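Local coordinates for protein enoyl-CoA hydratase (Thermus thermophilus, PDB 1WZ8) that probably catalyses the reversible hydration of 2-enoyl-CoA thioesters to 3-hydroxyacyl-CoA, as a hexameric member of the crotonase family, at residues Glu247-Gly251 with Pro260-Pro264; Trp16-Gly20 with Val52-Ala57; Gly65-Gly70 with Ala110-Val116; Gly99-Phe103 with Asn222-Arg226; Val89-Arg94 with Leu236-Phe240. All coordinates share one frame. Residues are numbered along the deposited sequence.

Contact 1: Glu247-Gly251 with Pro260-Pro264; sequences ELEEG and PPEFP
The last five residues of the chain, P260-P264, fold back extended and antiparallel along one side of helix 246-256. CA atoms pair at 5.9 Å for both E247 with F263 and G251 with P261. Polar contacts come first. E250 (chi1 t, chi2 p) leans over so that OE2 takes the backbone N of E262 at 2.9 Å, nearly linear at 175°; the same carboxylate forms a salt bridge with R259. A water donates to E247 OE2 (2.9 Å) and to P264 O (2.6 Å). Packing follows: F263 (chi1 m) turns the CE2 edge of its ring to the helix backbone, with CE2 3.4 Å from E247 O and 4.0 Å from G251 N, while E247 CG lies 4.2 Å from P264 CD. The E247 carboxylate also accepts from the backbone N atoms of E212 and A213 of the second subunit, whose R56 binds P264 O. One carboxylate, E250, thus bonds the proline-rich tail directly, while E247 reaches it through water and serves the neighbouring subunit, and the terminal carboxylate reaches a subunit boundary.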
# COMPACT_ATOMS: atom_id res chain seq x y z
N GLU A 247 -18.11 -18.40 -21.85
CA GLU A 247 -17.21 -17.59 -22.67
C GLU A 247 -15.97 -18.39 -23.07
O GLU A 247 -15.55 -18.36 -24.22
CB GLU A 247 -16.84 -16.30 -21.94
CG GLU A 247 -17.87 -15.19 -22.13
CD GLU A 247 -17.70 -14.03 -21.17
OE1 GLU A 247 -16.58 -13.83 -20.66
OE2 GLU A 247 -18.70 -13.30 -20.94
N LEU A 248 -15.38 -19.11 -22.11
CA LEU A 248 -14.21 -19.92 -22.42
C LEU A 248 -14.60 -21.04 -23.38
O LEU A 248 -13.87 -21.35 -24.32
CB LEU A 248 -13.62 -20.54 -21.15
CG LEU A 248 -12.47 -21.52 -21.40
CD1 LEU A 248 -11.35 -20.83 -22.16
CD2 LEU A 248 -11.97 -22.08 -20.08
N GLU A 249 -15.76 -21.64 -23.13
CA GLU A 249 -16.26 -22.72 -23.97
C GLU A 249 -16.32 -22.29 -25.43
O GLU A 249 -15.87 -23.02 -26.32
CB GLU A 249 -17.65 -23.15 -23.48
CG GLU A 249 -18.36 -24.12 -24.41
CD GLU A 249 -19.62 -24.69 -23.79
OE1 GLU A 249 -20.43 -23.90 -23.25
OE2 GLU A 249 -19.81 -25.92 -23.85
N GLU A 250 -16.88 -21.11 -25.68
CA GLU A 250 -17.00 -20.57 -27.03
C GLU A 250 -15.63 -20.16 -27.55
O GLU A 250 -15.33 -20.33 -28.74
CB GLU A 250 -17.94 -19.37 -27.03
CG GLU A 250 -17.91 -18.51 -28.29
CD GLU A 250 -18.38 -19.26 -29.53
OE1 GLU A 250 -19.09 -20.27 -29.39
OE2 GLU A 250 -18.04 -18.82 -30.65
N GLY A 251 -14.80 -19.61 -26.67
CA GLY A 251 -13.47 -19.19 -27.07
C GLY A 251 -12.67 -20.35 -27.62
O GLY A 251 -12.03 -20.24 -28.66
N PRO A 260 -14.34 -16.66 -36.09
CA PRO A 260 -14.49 -15.59 -35.11
C PRO A 260 -15.41 -16.04 -33.98
O PRO A 260 -16.50 -16.55 -34.24
CB PRO A 260 -15.09 -14.45 -35.93
CG PRO A 260 -14.51 -14.69 -37.29
CD PRO A 260 -14.65 -16.18 -37.45
N PRO A 261 -14.99 -15.88 -32.73
CA PRO A 261 -15.85 -16.30 -31.62
C PRO A 261 -17.08 -15.41 -31.49
O PRO A 261 -17.02 -14.21 -31.78
CB PRO A 261 -14.93 -16.21 -30.41
CG PRO A 261 -14.07 -15.03 -30.76
CD PRO A 261 -13.74 -15.28 -32.22
N GLU A 262 -18.19 -15.99 -31.07
CA GLU A 262 -19.42 -15.23 -30.87
C GLU A 262 -19.81 -15.38 -29.41
O GLU A 262 -20.56 -16.29 -29.05
CB GLU A 262 -20.54 -15.73 -31.79
CG GLU A 262 -20.45 -15.16 -33.20
CD GLU A 262 -21.70 -15.44 -34.01
OE1 GLU A 262 -22.81 -15.11 -33.54
OE2 GLU A 262 -21.57 -15.97 -35.14
N PHE A 263 -19.28 -14.50 -28.58
CA PHE A 263 -19.55 -14.53 -27.15
C PHE A 263 -20.99 -14.15 -26.83
O PHE A 263 -21.57 -13.28 -27.48
CB PHE A 263 -18.56 -13.61 -26.43
CG PHE A 263 -17.12 -14.02 -26.60
CD1 PHE A 263 -16.23 -13.23 -27.33
CD2 PHE A 263 -16.66 -15.22 -26.07
CE1 PHE A 263 -14.91 -13.62 -27.51
CE2 PHE A 263 -15.33 -15.63 -26.25
CZ PHE A 263 -14.46 -14.83 -26.98
N PRO A 264 -21.58 -14.80 -25.82
CA PRO A 264 -22.96 -14.57 -25.38
C PRO A 264 -23.22 -13.24 -24.67
O PRO A 264 -22.25 -12.60 -24.21
CB PRO A 264 -23.22 -15.76 -24.47
CG PRO A 264 -21.89 -15.94 -23.81
CD PRO A 264 -20.93 -15.82 -24.98
OXT PRO A 264 -24.41 -12.88 -24.57
O HOH W 1 -19.75 -12.63 -23.53

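Contact 2: Trp16-Gly20 with Val52-Ala57; sequences WPRPG and VEGVRA
W16-G20 carries the turn of a beta hairpin, with the chain turning a corner at P17, and meets V52-A57, the irregular link that leads into strand 57-62. The closest backbone pair is G20 with R56, 4.9 Å between CA atoms. V52 points CG1 at the edge of the W16 indole, 4.2 Å from CZ2; chi1 m and chi2 95° swing that ring across the link. At E53 the carbonyl O is 4.3 Å from W16 CH2. G54 has phi/psi 96/-6, which leaves no room for a CB, and its O lies 3.8 Å from W16 CZ3 and 3.6 Å from G20 CA, the latter a CA-H...O contact. V55 (chi1 t) sets CG2 3.7 Å from W16 CH2. R56 N then donates to G20 O at 2.8 Å (161°), and A57 N shares that acceptor at 3.2 Å (139°); G20, at phi/psi 80/-4, offers its carbonyl to both. Beyond the segments, R56 NE and NH2 bind A207 O and G209 O. W16 and V55 both rest on L22 of strand 21-26, while A57 bonds to L22 through the backbone and packs on L206 of helix 195-207, just as the parallel pairing of strands 21-26 and 57-62 begins.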
# COMPACT_ATOMS: atom_id res chain seq x y z
N TRP A 16 25.79 -24.27 -20.10
CA TRP A 16 26.55 -23.10 -19.68
C TRP A 16 27.21 -22.49 -20.92
O TRP A 16 28.41 -22.67 -21.15
CB TRP A 16 27.65 -23.48 -18.67
CG TRP A 16 27.17 -24.10 -17.39
CD1 TRP A 16 27.08 -25.43 -17.10
CD2 TRP A 16 26.76 -23.40 -16.20
NE1 TRP A 16 26.64 -25.60 -15.80
CE2 TRP A 16 26.44 -24.37 -15.23
CE3 TRP A 16 26.64 -22.04 -15.86
CZ2 TRP A 16 26.00 -24.04 -13.94
CZ3 TRP A 16 26.21 -21.71 -14.58
CH2 TRP A 16 25.89 -22.70 -13.64
N PRO A 17 26.45 -21.75 -21.74
CA PRO A 17 27.01 -21.13 -22.94
C PRO A 17 28.16 -20.17 -22.67
O PRO A 17 29.05 -19.99 -23.50
CB PRO A 17 25.80 -20.44 -23.57
CG PRO A 17 24.96 -20.08 -22.39
CD PRO A 17 25.04 -21.34 -21.55
N ARG A 18 28.13 -19.55 -21.49
CA ARG A 18 29.18 -18.61 -21.07
C ARG A 18 29.39 -18.80 -19.57
O ARG A 18 28.49 -19.26 -18.87
CB ARG A 18 28.76 -17.16 -21.35
CG ARG A 18 28.71 -16.79 -22.83
CD ARG A 18 30.10 -16.75 -23.45
NE ARG A 18 30.07 -16.27 -24.83
CZ ARG A 18 29.60 -16.98 -25.86
NH1 ARG A 18 29.13 -18.20 -25.67
NH2 ARG A 18 29.60 -16.45 -27.07
N PRO A 19 30.57 -18.44 -19.07
CA PRO A 19 30.87 -18.59 -17.64
C PRO A 19 29.81 -17.95 -16.74
O PRO A 19 29.52 -16.76 -16.86
CB PRO A 19 32.23 -17.90 -17.50
CG PRO A 19 32.86 -18.14 -18.83
CD PRO A 19 31.73 -17.87 -19.79
N GLY A 20 29.23 -18.75 -15.85
CA GLY A 20 28.24 -18.24 -14.92
C GLY A 20 26.84 -18.07 -15.49
O GLY A 20 25.92 -17.72 -14.76
N VAL A 52 21.69 -24.74 -7.22
CA VAL A 52 22.82 -24.81 -8.14
C VAL A 52 23.86 -23.73 -7.87
O VAL A 52 23.56 -22.54 -7.92
CB VAL A 52 22.36 -24.69 -9.61
CG1 VAL A 52 23.56 -24.76 -10.54
CG2 VAL A 52 21.37 -25.79 -9.94
N GLU A 53 25.08 -24.17 -7.58
CA GLU A 53 26.17 -23.25 -7.30
C GLU A 53 26.81 -22.75 -8.59
O GLU A 53 26.91 -23.49 -9.57
CB GLU A 53 27.25 -23.93 -6.45
CG GLU A 53 26.86 -24.15 -5.00
CD GLU A 53 27.99 -24.74 -4.18
OE1 GLU A 53 29.11 -24.18 -4.22
OE2 GLU A 53 27.76 -25.76 -3.49
N GLY A 54 27.23 -21.49 -8.60
CA GLY A 54 27.87 -20.94 -9.78
C GLY A 54 26.97 -20.17 -10.73
O GLY A 54 27.46 -19.60 -11.69
N VAL A 55 25.67 -20.16 -10.48
CA VAL A 55 24.77 -19.42 -11.36
C VAL A 55 24.87 -17.93 -11.06
O VAL A 55 24.63 -17.50 -9.93
CB VAL A 55 23.29 -19.86 -11.17
CG1 VAL A 55 22.38 -19.01 -12.05
CG2 VAL A 55 23.14 -21.33 -11.54
N ARG A 56 25.24 -17.14 -12.06
CA ARG A 56 25.35 -15.70 -11.89
C ARG A 56 24.27 -15.00 -12.71
O ARG A 56 23.93 -13.85 -12.47
CB ARG A 56 26.75 -15.21 -12.29
CG ARG A 56 27.87 -15.78 -11.40
CD ARG A 56 29.27 -15.35 -11.84
NE ARG A 56 29.58 -13.96 -11.50
CZ ARG A 56 30.01 -13.54 -10.31
NH1 ARG A 56 30.18 -14.40 -9.31
NH2 ARG A 56 30.27 -12.25 -10.12
N ALA A 57 23.72 -15.73 -13.68
CA ALA A 57 22.65 -15.21 -14.53
C ALA A 57 21.97 -16.38 -15.24
O ALA A 57 22.62 -17.37 -15.58
CB ALA A 57 23.20 -14.23 -15.56

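Contact 3: Gly65-Gly70 with Ala110-Val116; sequences GVFSAG and AVEKVAV
G65-G70 runs parallel to A110-V116, with V66 CA 4.7 Å from E112 CA, S68 CA 5.1 Å from A115 CA and A69 CA 4.7 Å from V116 CA. The main bump is F67: chi1 t drives its side chain into a hollow where CD2 lies 3.5 Å from A110 O, CB 4.2 Å from V111 CG1 and CD1 4.5 Å from A115 CB. A123 of helix 118-125 also packs against this ring, and F26 meets it edge-to-face. V66 (chi1 p) fits CG2 over V114 CB and K113 CB, 4.2 Å from each. Glycines supply the clearances: a CB on G70 would clash with V116 O, which already sits 3.2 Å from G70 CA, and G65 at phi/psi 69/29 lies under the K113 amine. A classic gamma turn at K113 (59/-54; V114 N to E112 O, 2.6 Å) separates two lengths of strand and sends NZ to G65 O at 2.7 Å. F67 N donates to E112 O (3.0 Å); S68 N to V114 O (3.1 Å) and V116 N to S68 O (3.0 Å) make a single parallel bridge. S68 OG, which also bonds to N32 O, accepts from G70 N at 3.0 Å in an ST turn. In crotonases, loops at these positions, this one and the one leading into helix 118-125, supply the oxyanion-hole amides, so the contact probably frames that site here.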
# COMPACT_ATOMS: atom_id res chain seq x y z
N GLY A 65 14.05 -21.96 -32.18
CA GLY A 65 14.03 -20.56 -32.55
C GLY A 65 12.73 -19.83 -32.29
O GLY A 65 12.38 -18.88 -32.99
N VAL A 66 11.99 -20.27 -31.27
CA VAL A 66 10.72 -19.64 -30.92
C VAL A 66 10.57 -19.74 -29.42
O VAL A 66 10.94 -20.75 -28.82
CB VAL A 66 9.53 -20.34 -31.62
CG1 VAL A 66 9.42 -21.78 -31.15
CG2 VAL A 66 8.24 -19.59 -31.32
N PHE A 67 10.04 -18.69 -28.79
CA PHE A 67 9.87 -18.71 -27.35
C PHE A 67 8.67 -19.59 -26.99
O PHE A 67 8.83 -20.79 -26.81
CB PHE A 67 9.70 -17.29 -26.80
CG PHE A 67 10.05 -17.16 -25.34
CD1 PHE A 67 9.07 -16.90 -24.39
CD2 PHE A 67 11.37 -17.30 -24.92
CE1 PHE A 67 9.39 -16.78 -23.04
CE2 PHE A 67 11.71 -17.18 -23.57
CZ PHE A 67 10.71 -16.92 -22.63
N SER A 68 7.48 -19.01 -26.89
CA SER A 68 6.31 -19.82 -26.55
C SER A 68 4.96 -19.19 -26.85
O SER A 68 4.74 -18.01 -26.57
CB SER A 68 6.35 -20.22 -25.07
OG SER A 68 5.19 -20.98 -24.73
N ALA A 69 4.06 -19.99 -27.41
CA ALA A 69 2.72 -19.53 -27.74
C ALA A 69 1.81 -19.63 -26.51
O ALA A 69 0.62 -19.29 -26.58
CB ALA A 69 2.14 -20.37 -28.89
N GLY A 70 2.37 -20.09 -25.40
CA GLY A 70 1.59 -20.22 -24.18
C GLY A 70 1.07 -21.62 -23.89
O GLY A 70 1.55 -22.60 -24.46
N ALA A 110 15.41 -14.62 -24.14
CA ALA A 110 15.68 -14.40 -25.56
C ALA A 110 14.34 -14.71 -26.21
O ALA A 110 14.06 -15.85 -26.58
CB ALA A 110 16.75 -15.36 -26.05
N VAL A 111 13.51 -13.69 -26.35
CA VAL A 111 12.17 -13.85 -26.91
C VAL A 111 12.15 -13.83 -28.43
O VAL A 111 12.08 -12.78 -29.06
CB VAL A 111 11.24 -12.75 -26.36
CG1 VAL A 111 9.79 -13.12 -26.59
CG2 VAL A 111 11.52 -12.55 -24.87
N GLU A 112 12.19 -15.03 -29.01
CA GLU A 112 12.20 -15.19 -30.45
C GLU A 112 10.83 -15.47 -31.06
O GLU A 112 10.09 -16.33 -30.59
CB GLU A 112 13.14 -16.35 -30.83
CG GLU A 112 14.58 -16.17 -30.41
CD GLU A 112 15.40 -17.43 -30.62
OE1 GLU A 112 15.15 -18.43 -29.92
OE2 GLU A 112 16.30 -17.42 -31.50
N LYS A 113 10.51 -14.71 -32.10
CA LYS A 113 9.27 -14.86 -32.86
C LYS A 113 7.91 -14.72 -32.19
O LYS A 113 7.08 -13.95 -32.66
CB LYS A 113 9.28 -16.20 -33.60
CG LYS A 113 10.43 -16.37 -34.57
CD LYS A 113 10.29 -17.65 -35.37
CE LYS A 113 11.49 -17.87 -36.28
NZ LYS A 113 12.75 -17.94 -35.48
N VAL A 114 7.67 -15.47 -31.12
CA VAL A 114 6.38 -15.41 -30.46
C VAL A 114 6.42 -15.56 -28.94
O VAL A 114 7.19 -16.35 -28.40
CB VAL A 114 5.43 -16.52 -31.00
CG1 VAL A 114 4.04 -16.34 -30.41
CG2 VAL A 114 5.38 -16.48 -32.52
N ALA A 115 5.57 -14.79 -28.27
CA ALA A 115 5.43 -14.82 -26.82
C ALA A 115 3.97 -14.46 -26.56
O ALA A 115 3.59 -13.30 -26.66
CB ALA A 115 6.36 -13.81 -26.16
N VAL A 116 3.16 -15.47 -26.25
CA VAL A 116 1.74 -15.28 -26.01
C VAL A 116 1.33 -15.99 -24.72
O VAL A 116 1.90 -17.02 -24.36
CB VAL A 116 0.90 -15.85 -27.19
CG1 VAL A 116 -0.59 -15.67 -26.90
CG2 VAL A 116 1.28 -15.16 -28.50
O HOH W 2 15.75 -21.13 -30.13

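Contact 4: Gly99-Phe103 with Asn222-Arg226; sequences GPLNF and NHWYR
L101 overlaps the ring of Y225, its CD2 3.9 Å from Y225 CD2, and lies against N222, the same CD2 being 3.7 Å from ND2. It buries more surface here than any other residue, at the last turn of helix 83-102 where that helix faces the last turn of helix 211-226; the nearest CA pair, L101 with N222, is 6.7 Å apart. Polar side chains of the second helix then meet the last turn of the first. N222 (chi1 m) gives ND2 to L101 O at 2.8 Å, and R226, extended from chi1 m through chi2 and chi3 t, brings both NE and NH2 to N102 OD1, each at 2.9 Å, forking on one oxygen. The other guanidinium nitrogen, R226 NH1, binds H219 O, while N222 OD1 accepts from K166 of the third subunit, which also packs on L101. Side-chain hydrogen bonds from one helix to the last turn of another thus join the core helix to the C-terminal helical region, which in crotonase-family enzymes builds the trimer interface.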
# COMPACT_ATOMS: atom_id res chain seq x y z
N GLY A 99 8.40 -17.09 -9.62
CA GLY A 99 9.62 -17.86 -9.63
C GLY A 99 10.79 -17.01 -10.09
O GLY A 99 11.78 -16.86 -9.37
N PRO A 100 10.71 -16.45 -11.30
CA PRO A 100 11.78 -15.60 -11.82
C PRO A 100 11.99 -14.36 -10.95
O PRO A 100 13.12 -13.96 -10.68
CB PRO A 100 11.29 -15.25 -13.22
CG PRO A 100 10.46 -16.44 -13.60
CD PRO A 100 9.69 -16.70 -12.34
N LEU A 101 10.89 -13.75 -10.51
CA LEU A 101 10.97 -12.54 -9.69
C LEU A 101 11.68 -12.76 -8.38
O LEU A 101 12.43 -11.90 -7.92
CB LEU A 101 9.57 -11.98 -9.40
CG LEU A 101 8.80 -11.25 -10.50
CD1 LEU A 101 7.60 -10.55 -9.87
CD2 LEU A 101 9.69 -10.23 -11.19
N ASN A 102 11.45 -13.92 -7.76
CA ASN A 102 12.09 -14.20 -6.48
C ASN A 102 13.41 -14.96 -6.58
O ASN A 102 14.05 -15.23 -5.56
CB ASN A 102 11.11 -14.91 -5.55
CG ASN A 102 10.00 -13.98 -5.07
OD1 ASN A 102 10.26 -12.84 -4.69
ND2 ASN A 102 8.77 -14.47 -5.07
N PHE A 103 13.81 -15.32 -7.80
CA PHE A 103 15.08 -16.01 -7.97
C PHE A 103 16.13 -14.94 -7.69
O PHE A 103 15.99 -13.81 -8.14
CB PHE A 103 15.23 -16.53 -9.40
CG PHE A 103 16.44 -17.39 -9.60
CD1 PHE A 103 16.56 -18.60 -8.93
CD2 PHE A 103 17.48 -16.97 -10.42
CE1 PHE A 103 17.71 -19.38 -9.07
CE2 PHE A 103 18.63 -17.74 -10.57
CZ PHE A 103 18.75 -18.95 -9.89
N ASN A 222 12.16 -5.44 -7.21
CA ASN A 222 11.01 -6.33 -7.31
C ASN A 222 9.95 -6.13 -6.23
O ASN A 222 8.83 -6.62 -6.36
CB ASN A 222 11.46 -7.79 -7.40
CG ASN A 222 11.89 -8.17 -8.80
OD1 ASN A 222 11.68 -7.41 -9.75
ND2 ASN A 222 12.50 -9.34 -8.95
N HIS A 223 10.28 -5.41 -5.17
CA HIS A 223 9.30 -5.14 -4.13
C HIS A 223 8.20 -4.25 -4.73
O HIS A 223 7.10 -4.15 -4.17
CB HIS A 223 9.93 -4.44 -2.92
CG HIS A 223 10.43 -5.38 -1.87
ND1 HIS A 223 9.65 -6.40 -1.36
CD2 HIS A 223 11.62 -5.45 -1.23
CE1 HIS A 223 10.34 -7.05 -0.43
NE2 HIS A 223 11.54 -6.49 -0.34
N TRP A 224 8.48 -3.60 -5.85
CA TRP A 224 7.45 -2.78 -6.49
C TRP A 224 6.36 -3.72 -6.99
O TRP A 224 5.18 -3.43 -6.86
CB TRP A 224 8.01 -1.97 -7.66
CG TRP A 224 8.69 -0.71 -7.23
CD1 TRP A 224 9.96 -0.58 -6.74
CD2 TRP A 224 8.13 0.61 -7.23
NE1 TRP A 224 10.22 0.73 -6.43
CE2 TRP A 224 9.11 1.48 -6.72
CE3 TRP A 224 6.88 1.13 -7.61
CZ2 TRP A 224 8.89 2.86 -6.58
CZ3 TRP A 224 6.67 2.51 -7.48
CH2 TRP A 224 7.67 3.35 -6.96
N TYR A 225 6.76 -4.85 -7.55
CA TYR A 225 5.79 -5.82 -8.03
C TYR A 225 5.13 -6.54 -6.85
O TYR A 225 3.92 -6.74 -6.85
CB TYR A 225 6.46 -6.87 -8.93
CG TYR A 225 6.87 -6.38 -10.30
CD1 TYR A 225 5.99 -5.66 -11.10
CD2 TYR A 225 8.13 -6.69 -10.82
CE1 TYR A 225 6.33 -5.27 -12.39
CE2 TYR A 225 8.49 -6.31 -12.11
CZ TYR A 225 7.59 -5.60 -12.89
OH TYR A 225 7.92 -5.26 -14.17
N ARG A 226 5.93 -6.92 -5.86
CA ARG A 226 5.41 -7.64 -4.71
C ARG A 226 4.30 -6.88 -3.99
O ARG A 226 3.38 -7.49 -3.44
CB ARG A 226 6.54 -7.98 -3.73
CG ARG A 226 7.62 -8.88 -4.32
CD ARG A 226 8.55 -9.43 -3.24
NE ARG A 226 9.67 -10.18 -3.81
CZ ARG A 226 10.88 -9.67 -4.02
NH1 ARG A 226 11.13 -8.41 -3.69
NH2 ARG A 226 11.83 -10.41 -4.57

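Contact 5: Val89-Arg94 with Leu236-Phe240; sequences VFWEAR and LALEF
F90, L236 and F240 carry most of the surface buried where helices 83-102 and 229-241 pass each other. The local axes run roughly antiparallel, at 143°, and approach to 10.8 Å; the nearest CA atoms, F90 and L236, are 7.4 Å apart. F90 (chi1 t, chi2 82°) reaches across beside the second helix, placing CE1 3.6 Å from L236 CG and 3.7 Å from A237 N. L236 (chi1 t, chi2 p) points at the first helix: its CD2 sits over one face of the F90 ring, 4.0 Å from the centroid in a CH-pi contact, and also lies 3.5 Å from F90 O, while CD1 meets A93 CB at 3.8 Å. F240 (chi1 m, chi2 45°) presents its ring face to the edge of F90, a T-shaped pair with centroids 5.6 Å apart and planes at 83°. Its CE2 comes within 3.3 Å of F90 CA, and its CZ lies 4.0 Å from V89 CG1. The small A93 leaves space for both L236 and F240. Around this apolar seam, V89 and F240 touch M79 of helix 73-81, and R94 forms a salt bridge with E233 on helix 229-241 itself. An MPD molecule, probably from the crystallisation liquor, lies near V89 and is hydrogen-bonded to the E239 carboxylate, while L238 and L241 of the fifth subunit cover F90 and F240, setting the helix pair at a subunit interface.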
# COMPACT_ATOMS: atom_id res chain seq x y z
N VAL A 89 -2.89 -25.89 -11.36
CA VAL A 89 -2.37 -24.96 -12.35
C VAL A 89 -2.42 -23.53 -11.82
O VAL A 89 -1.59 -22.70 -12.19
CB VAL A 89 -3.14 -25.07 -13.68
CG1 VAL A 89 -2.65 -24.02 -14.68
CG2 VAL A 89 -2.95 -26.46 -14.27
N PHE A 90 -3.38 -23.24 -10.95
CA PHE A 90 -3.49 -21.90 -10.36
C PHE A 90 -2.17 -21.54 -9.70
O PHE A 90 -1.59 -20.49 -9.97
CB PHE A 90 -4.61 -21.86 -9.32
CG PHE A 90 -4.70 -20.55 -8.59
CD1 PHE A 90 -5.37 -19.46 -9.15
CD2 PHE A 90 -4.10 -20.39 -7.35
CE1 PHE A 90 -5.43 -18.24 -8.49
CE2 PHE A 90 -4.16 -19.18 -6.67
CZ PHE A 90 -4.82 -18.10 -7.24
N TRP A 91 -1.69 -22.42 -8.82
CA TRP A 91 -0.44 -22.17 -8.13
C TRP A 91 0.77 -22.22 -9.06
O TRP A 91 1.76 -21.53 -8.83
CB TRP A 91 -0.29 -23.14 -6.96
CG TRP A 91 -1.34 -22.88 -5.93
CD1 TRP A 91 -2.43 -23.66 -5.64
CD2 TRP A 91 -1.46 -21.72 -5.10
NE1 TRP A 91 -3.21 -23.05 -4.68
CE2 TRP A 91 -2.64 -21.86 -4.33
CE3 TRP A 91 -0.68 -20.56 -4.93
CZ2 TRP A 91 -3.05 -20.89 -3.41
CZ3 TRP A 91 -1.09 -19.60 -4.01
CH2 TRP A 91 -2.27 -19.78 -3.27
N GLU A 92 0.68 -23.01 -10.13
CA GLU A 92 1.78 -23.08 -11.10
C GLU A 92 1.89 -21.75 -11.84
O GLU A 92 3.00 -21.22 -12.04
CB GLU A 92 1.51 -24.19 -12.12
CG GLU A 92 1.77 -25.59 -11.60
CD GLU A 92 1.37 -26.66 -12.60
OE1 GLU A 92 1.29 -26.34 -13.80
OE2 GLU A 92 1.16 -27.81 -12.18
N ALA A 93 0.75 -21.20 -12.24
CA ALA A 93 0.70 -19.93 -12.97
C ALA A 93 1.28 -18.84 -12.08
O ALA A 93 2.04 -17.98 -12.54
CB ALA A 93 -0.74 -19.59 -13.34
N ARG A 94 0.93 -18.87 -10.81
CA ARG A 94 1.44 -17.88 -9.87
C ARG A 94 2.96 -17.98 -9.78
O ARG A 94 3.66 -16.96 -9.77
CB ARG A 94 0.81 -18.08 -8.49
CG ARG A 94 1.40 -17.23 -7.37
CD ARG A 94 0.62 -17.44 -6.07
NE ARG A 94 1.18 -16.73 -4.93
CZ ARG A 94 2.26 -17.11 -4.26
NH1 ARG A 94 2.91 -18.20 -4.61
NH2 ARG A 94 2.68 -16.40 -3.22
N LEU A 236 -5.77 -13.49 -11.40
CA LEU A 236 -5.56 -14.90 -11.73
C LEU A 236 -6.78 -15.71 -11.28
O LEU A 236 -7.29 -16.57 -12.01
CB LEU A 236 -4.30 -15.43 -11.04
CG LEU A 236 -3.83 -16.86 -11.35
CD1 LEU A 236 -3.50 -17.00 -12.82
CD2 LEU A 236 -2.60 -17.17 -10.49
N ALA A 237 -7.27 -15.42 -10.08
CA ALA A 237 -8.44 -16.12 -9.54
C ALA A 237 -9.67 -15.84 -10.39
O ALA A 237 -10.46 -16.75 -10.67
CB ALA A 237 -8.69 -15.70 -8.09
N LEU A 238 -9.85 -14.58 -10.80
CA LEU A 238 -11.01 -14.24 -11.63
C LEU A 238 -10.91 -14.97 -12.97
O LEU A 238 -11.92 -15.42 -13.50
CB LEU A 238 -11.08 -12.72 -11.87
CG LEU A 238 -11.52 -11.90 -10.65
CD1 LEU A 238 -11.42 -10.42 -10.96
CD2 LEU A 238 -12.96 -12.28 -10.26
N GLU A 239 -9.70 -15.08 -13.50
CA GLU A 239 -9.51 -15.79 -14.77
C GLU A 239 -9.93 -17.24 -14.61
O GLU A 239 -10.66 -17.79 -15.45
CB GLU A 239 -8.04 -15.76 -15.20
CG GLU A 239 -7.81 -16.49 -16.52
CD GLU A 239 -6.35 -16.77 -16.80
OE1 GLU A 239 -5.48 -16.00 -16.34
OE2 GLU A 239 -6.06 -17.77 -17.50
N PHE A 240 -9.47 -17.88 -13.54
CA PHE A 240 -9.80 -19.28 -13.32
C PHE A 240 -11.29 -19.49 -13.02
O PHE A 240 -11.84 -20.56 -13.29
CB PHE A 240 -8.90 -19.86 -12.22
CG PHE A 240 -7.51 -20.21 -12.71
CD1 PHE A 240 -6.81 -19.33 -13.53
CD2 PHE A 240 -6.93 -21.43 -12.39
CE1 PHE A 240 -5.54 -19.66 -14.02
CE2 PHE A 240 -5.66 -21.77 -12.88
CZ PHE A 240 -4.97 -20.88 -13.69

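In the fold
From the N terminus, contact 2 closes first, tying the opening hairpin to the link before strand 57-62. Contact 3 opens next, and before it closes the chain lays down helix 83-102, which carries the first segments of contacts 5 and 4; contact 3 therefore crosses both. Contact 4 then closes at the end of helix 211-226, nested inside contact 5, which closes on helix 229-241, so two successive C-terminal helices grip one core helix. Contact 1 follows in series at the terminus. Contacts 2 and 4 touch where V55 CG1 lies 4.2 Å from F103 CE2. Contacts 1 and 2, with centres 45 Å apart, meet between subunits through P264 and R56.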